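Local atomic coordinates of glycosylation Associate Protein 1 (Streptococcus agalactiae serotype V, PDB entry 6OYC), a protein that probably takes part, within a complex of three glycosylation-associated proteins, in the glycosylation and accessory Sec-dependent secretion of a streptococcal surface adhesin. Residues A[75-80]-A[177-182]. Numbering follows the deposited sequence.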
loop_
_atom_site.group_PDB
_atom_site.type_symbol
_atom_site.label_atom_id
_atom_site.label_comp_id
_atom_site.label_asym_id
_atom_site.label_seq_id
_atom_site.Cartn_x
_atom_site.Cartn_y
_atom_site.Cartn_z
ATOM N N SER A 75 -18.163 4.323 -5.231
ATOM C CA SER A 75 -17.654 3.021 -5.638
ATOM C C SER A 75 -18.547 2.476 -6.739
ATOM O O SER A 75 -19.734 2.225 -6.515
ATOM C CB SER A 75 -17.594 2.044 -4.461
ATOM O OG SER A 75 -17.555 0.713 -4.938
ATOM N N VAL A 76 -17.972 2.298 -7.925
ATOM C CA VAL A 76 -18.710 1.724 -9.043
ATOM C C VAL A 76 -19.416 0.434 -8.614
ATOM O O VAL A 76 -20.605 0.227 -8.888
ATOM C CB VAL A 76 -17.758 1.490 -10.231
ATOM C CG1 VAL A 76 -18.354 0.531 -11.214
ATOM C CG2 VAL A 76 -17.382 2.794 -10.899
ATOM N N PHE A 77 -18.699 -0.449 -7.924
ATOM C CA PHE A 77 -19.283 -1.748 -7.590
ATOM C C PHE A 77 -20.351 -1.630 -6.514
ATOM O O PHE A 77 -21.335 -2.369 -6.549
ATOM C CB PHE A 77 -18.197 -2.742 -7.170
ATOM C CG PHE A 77 -17.551 -3.431 -8.342
ATOM C CD1 PHE A 77 -16.629 -2.747 -9.136
ATOM C CD2 PHE A 77 -17.899 -4.735 -8.677
ATOM C CE1 PHE A 77 -16.031 -3.361 -10.214
ATOM C CE2 PHE A 77 -17.305 -5.359 -9.760
ATOM C CZ PHE A 77 -16.375 -4.666 -10.539
ATOM N N ASP A 78 -20.174 -0.720 -5.547
ATOM C CA ASP A 78 -21.241 -0.410 -4.595
ATOM C C ASP A 78 -22.527 -0.012 -5.325
ATOM O O ASP A 78 -23.626 -0.468 -4.985
ATOM C CB ASP A 78 -20.792 0.715 -3.655
ATOM C CG ASP A 78 -19.946 0.217 -2.473
ATOM O OD1 ASP A 78 -19.349 -0.882 -2.523
ATOM O OD2 ASP A 78 -19.873 0.954 -1.479
ATOM N N ASP A 79 -22.396 0.851 -6.330
ATOM C CA ASP A 79 -23.524 1.266 -7.165
ATOM C C ASP A 79 -24.159 0.068 -7.871
ATOM O O ASP A 79 -25.361 -0.185 -7.751
ATOM C CB ASP A 79 -23.003 2.291 -8.174
ATOM C CG ASP A 79 -24.099 2.939 -9.007
ATOM O OD1 ASP A 79 -25.253 2.474 -9.003
ATOM O OD2 ASP A 79 -23.773 3.932 -9.689
ATOM N N ILE A 80 -23.354 -0.677 -8.625
ATOM C CA ILE A 80 -23.837 -1.889 -9.281
ATOM C C ILE A 80 -24.589 -2.774 -8.297
ATOM O O ILE A 80 -25.724 -3.190 -8.550
ATOM C CB ILE A 80 -22.661 -2.644 -9.914
ATOM C CG1 ILE A 80 -22.016 -1.777 -10.988
ATOM C CG2 ILE A 80 -23.111 -4.003 -10.453
ATOM C CD1 ILE A 80 -20.802 -2.419 -11.601
ATOM N N ARG A 177 -28.621 -11.888 -6.472
ATOM C CA ARG A 177 -27.524 -11.755 -7.415
ATOM C C ARG A 177 -27.766 -10.587 -8.365
ATOM O O ARG A 177 -28.797 -10.528 -9.040
ATOM C CB ARG A 177 -27.344 -13.045 -8.206
ATOM C CG ARG A 177 -26.139 -12.967 -9.142
ATOM C CD ARG A 177 -25.792 -14.321 -9.683
ATOM N NE ARG A 177 -26.771 -14.769 -10.658
ATOM C CZ ARG A 177 -27.259 -16.003 -10.707
ATOM N NH1 ARG A 177 -26.843 -16.902 -9.827
ATOM N NH2 ARG A 177 -28.158 -16.336 -11.636
ATOM N N ILE A 178 -26.817 -9.660 -8.427
ATOM C CA ILE A 178 -26.921 -8.571 -9.395
ATOM C C ILE A 178 -26.287 -8.951 -10.719
ATOM O O ILE A 178 -26.841 -8.661 -11.779
ATOM C CB ILE A 178 -26.295 -7.281 -8.849
ATOM C CG1 ILE A 178 -26.949 -6.897 -7.523
ATOM C CG2 ILE A 178 -26.425 -6.184 -9.878
ATOM C CD1 ILE A 178 -28.401 -6.609 -7.631
ATOM N N MET A 179 -25.125 -9.594 -10.687
ATOM C CA MET A 179 -24.473 -9.966 -11.935
ATOM C C MET A 179 -23.539 -11.136 -11.684
ATOM O O MET A 179 -23.084 -11.364 -10.558
ATOM C CB MET A 179 -23.703 -8.791 -12.550
ATOM C CG MET A 179 -22.549 -8.342 -11.687
ATOM S SD MET A 179 -21.600 -6.985 -12.342
ATOM C CE MET A 179 -20.456 -6.724 -10.996
ATOM N N ARG A 180 -23.268 -11.877 -12.752
ATOM C CA ARG A 180 -22.297 -12.963 -12.748
ATOM C C ARG A 180 -21.188 -12.648 -13.745
ATOM O O ARG A 180 -21.468 -12.286 -14.894
ATOM C CB ARG A 180 -22.962 -14.293 -13.091
ATOM C CG ARG A 180 -21.977 -15.380 -13.484
ATOM C CD ARG A 180 -22.685 -16.717 -13.666
ATOM N NE ARG A 180 -23.563 -17.007 -12.542
ATOM C CZ ARG A 180 -24.232 -18.144 -12.401
ATOM N NH1 ARG A 180 -24.105 -19.099 -13.314
ATOM N NH2 ARG A 180 -25.012 -18.333 -11.342
ATOM N N GLU A 181 -19.941 -12.770 -13.297
ATOM C CA GLU A 181 -18.749 -12.523 -14.103
ATOM C C GLU A 181 -18.024 -13.845 -14.286
ATOM O O GLU A 181 -17.587 -14.446 -13.301
ATOM C CB GLU A 181 -17.810 -11.505 -13.435
ATOM C CG GLU A 181 -16.494 -11.270 -14.197
ATOM C CD GLU A 181 -15.426 -10.506 -13.390
ATOM O OE1 GLU A 181 -15.538 -10.342 -12.146
ATOM O OE2 GLU A 181 -14.458 -10.054 -14.019
ATOM N N TYR A 182 -17.898 -14.292 -15.534
ATOM C CA TYR A 182 -17.217 -15.543 -15.830
ATOM C C TYR A 182 -15.702 -15.355 -15.785
ATOM O O TYR A 182 -15.184 -14.261 -16.038
ATOM C CB TYR A 182 -17.682 -16.093 -17.191
ATOM C CG TYR A 182 -19.050 -16.760 -17.093
ATOM C CD1 TYR A 182 -20.213 -15.998 -17.090
ATOM C CD2 TYR A 182 -19.167 -18.142 -16.949
ATOM C CE1 TYR A 182 -21.474 -16.594 -16.983
ATOM C CE2 TYR A 182 -20.413 -18.753 -16.834
ATOM C CZ TYR A 182 -21.563 -17.968 -16.853
ATOM O OH TYR A 182 -22.800 -18.561 -16.731
#
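M179 reaches from strand 177-182 to the short helix 76-80 and ends between F77 and I80. Its CG lies between the backbone N and the carbonyl carbon (chi1 65°), and from there the chain runs fully extended, carrying the thioether straight out to the helix. The methyl CE comes to 3.6 Å from CE2 of F77, approaching the ring obliquely, while SD lies 3.8 Å from CG2 of I80; M179 crosses both side chains at about a right angle. That same CG2, anti to the backbone N of I80, also meets CG2 of I178 at 4.0 Å, and I178 CG2 sits 3.3 Å from the carbonyl O of I80. I178 and M179 both point at the helix because they form a classic beta bulge opposite Y170. On the helix side, S75 is the N-cap, its OG accepting from D78 N at 3.0 Å. L211 of helix 208-223 touches both I80 and M179. The contact thus joins an inner strand, third from one end of the antiparallel sheet, to the helix that follows edge strand 73-75 of a parallel sheet, in a chain of the GT-B clan. Across this buried interface the side chains meet through apolar atoms, and I80 O is met by a methyl, not a donor; cohesion therefore rests on shape and dispersion.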